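Local atomic coordinates of MerB2 (Bacillus megaterium, PDB entry 5C17), a protein that probably splits the carbon-mercury bond of organomercurial compounds and binds the mercury ion released. Residues L26-F31 against S42-Q47. Residues are numbered along the deposited sequence; the frame is centred on the assembly and turned at random.
Sequences LRTIFF and SSLINQ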
# COMPACT_ATOMS: atom_id res chain seq x y z
N LEU A 26 -12.75 -4.25 5.40
CA LEU A 26 -11.49 -3.60 5.06
C LEU A 26 -11.32 -2.29 5.80
O LEU A 26 -10.23 -2.00 6.30
CB LEU A 26 -11.36 -3.35 3.56
CG LEU A 26 -10.94 -4.58 2.75
CD1 LEU A 26 -11.16 -4.32 1.27
CD2 LEU A 26 -9.48 -4.97 3.01
N ARG A 27 -12.38 -1.47 5.89
CA ARG A 27 -12.27 -0.22 6.64
C ARG A 27 -11.88 -0.50 8.08
O ARG A 27 -11.00 0.14 8.66
CB ARG A 27 -13.59 0.54 6.64
CG ARG A 27 -13.95 1.17 5.30
CD ARG A 27 -15.32 1.88 5.36
NE ARG A 27 -15.31 2.96 6.33
CZ ARG A 27 -14.85 4.17 6.09
NH1 ARG A 27 -14.41 4.50 4.88
NH2 ARG A 27 -14.81 5.05 7.06
N THR A 28 -12.57 -1.46 8.68
CA THR A 28 -12.36 -1.76 10.08
C THR A 28 -10.91 -2.20 10.31
O THR A 28 -10.24 -1.76 11.26
CB THR A 28 -13.38 -2.81 10.57
OG1 THR A 28 -14.71 -2.31 10.33
CG2 THR A 28 -13.22 -3.06 12.04
N ILE A 29 -10.40 -3.04 9.42
CA ILE A 29 -9.03 -3.52 9.55
C ILE A 29 -8.04 -2.35 9.35
O ILE A 29 -7.15 -2.10 10.17
CB ILE A 29 -8.71 -4.63 8.54
CG1 ILE A 29 -9.57 -5.87 8.82
CG2 ILE A 29 -7.23 -5.00 8.62
CD1 ILE A 29 -9.53 -6.93 7.70
N PHE A 30 -8.22 -1.64 8.24
CA PHE A 30 -7.30 -0.59 7.80
C PHE A 30 -7.15 0.49 8.86
O PHE A 30 -6.04 0.88 9.22
CB PHE A 30 -7.82 -0.03 6.48
CG PHE A 30 -6.95 1.02 5.84
CD1 PHE A 30 -5.75 0.68 5.22
CD2 PHE A 30 -7.36 2.34 5.81
CE1 PHE A 30 -4.97 1.65 4.60
CE2 PHE A 30 -6.60 3.32 5.18
CZ PHE A 30 -5.40 2.97 4.58
N PHE A 31 -8.27 0.98 9.39
CA PHE A 31 -8.18 2.06 10.35
C PHE A 31 -7.65 1.56 11.72
O PHE A 31 -7.07 2.33 12.48
CB PHE A 31 -9.51 2.82 10.42
CG PHE A 31 -9.85 3.54 9.12
CD1 PHE A 31 -9.01 4.53 8.63
CD2 PHE A 31 -10.98 3.19 8.38
CE1 PHE A 31 -9.30 5.18 7.43
CE2 PHE A 31 -11.27 3.85 7.19
CZ PHE A 31 -10.42 4.83 6.72
N SER A 42 -12.45 -12.03 16.06
CA SER A 42 -13.43 -11.67 17.09
C SER A 42 -13.66 -10.17 17.11
O SER A 42 -14.79 -9.73 17.24
CB SER A 42 -13.02 -12.14 18.48
OG SER A 42 -11.82 -11.56 18.93
N SER A 43 -12.61 -9.37 16.96
CA SER A 43 -12.78 -7.93 17.01
C SER A 43 -13.63 -7.49 15.81
O SER A 43 -14.49 -6.62 15.94
CB SER A 43 -11.44 -7.20 17.06
OG SER A 43 -10.72 -7.24 15.82
N LEU A 44 -13.40 -8.11 14.65
CA LEU A 44 -14.18 -7.78 13.45
C LEU A 44 -15.65 -8.14 13.64
O LEU A 44 -16.53 -7.37 13.29
CB LEU A 44 -13.62 -8.50 12.24
CG LEU A 44 -12.32 -7.91 11.72
CD1 LEU A 44 -11.77 -8.83 10.64
CD2 LEU A 44 -12.53 -6.51 11.18
N ILE A 45 -15.90 -9.32 14.18
CA ILE A 45 -17.25 -9.76 14.42
C ILE A 45 -17.95 -8.78 15.37
O ILE A 45 -19.05 -8.30 15.09
CB ILE A 45 -17.23 -11.17 15.01
CG1 ILE A 45 -16.83 -12.17 13.94
CG2 ILE A 45 -18.58 -11.53 15.65
CD1 ILE A 45 -16.37 -13.49 14.52
N ASN A 46 -17.30 -8.48 16.49
CA ASN A 46 -17.92 -7.65 17.51
C ASN A 46 -18.18 -6.22 16.97
O ASN A 46 -19.24 -5.63 17.23
CB ASN A 46 -17.07 -7.63 18.80
CG ASN A 46 -17.00 -9.02 19.53
OD1 ASN A 46 -17.93 -9.83 19.44
ND2 ASN A 46 -15.91 -9.27 20.28
N GLN A 47 -17.23 -5.69 16.22
CA GLN A 47 -17.33 -4.30 15.77
C GLN A 47 -18.26 -4.11 14.58
O GLN A 47 -19.07 -3.18 14.56
CB GLN A 47 -15.93 -3.75 15.46
CG GLN A 47 -15.91 -2.32 15.03
CD GLN A 47 -14.52 -1.70 15.03
OE1 GLN A 47 -13.52 -2.32 15.45
NE2 GLN A 47 -14.46 -0.46 14.55
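Leu44 has CG anti to its own carbonyl carbon (chi1 -74°), and CD1 runs on anti to CA (chi2 172°), which turns the CD2 branch towards Thr28 and Ile29. With CG2 anti to the backbone N, Thr28 presents its methyl to helix 41-48. Leu44 CD2 lies 3.6 Å from Thr28 CG2. The same CD2 is 3.8 Å from Ile29 CG1, and Leu44 CD1 reaches Ile29 CD1 at 4.2 Å. The leucine fork thus covers neighbouring residues on one turn of helix 22-34. Gln47, its chain extended, meets Thr28 from the opposite direction. Thr28 CG2 sits over the flat Gln47 amide, 3.5 Å from Gln47 CD and 3.8 Å from Gln47 NE2. Thr28 OG1 is hydrogen-bonded within its own helix, to Pro24 O. The short segments cross at 123°, with axes 10.6 Å apart. Behind the contact, Leu44 also touches Val59 of helix 52-64, and Ile29 rests on Ile76 and Ala79 of strand 76-79. Three helices followed by a small sheet are consistent with a winged helix-turn-helix. An alanine at Leu44 would lose both methyl contacts and would probably leave a gap beside Thr28 and Ile29. The contact is chiefly apolar, so shape and burial, rather than directed bonds, join these two helices, with the exposed Gln47 closing its outer side.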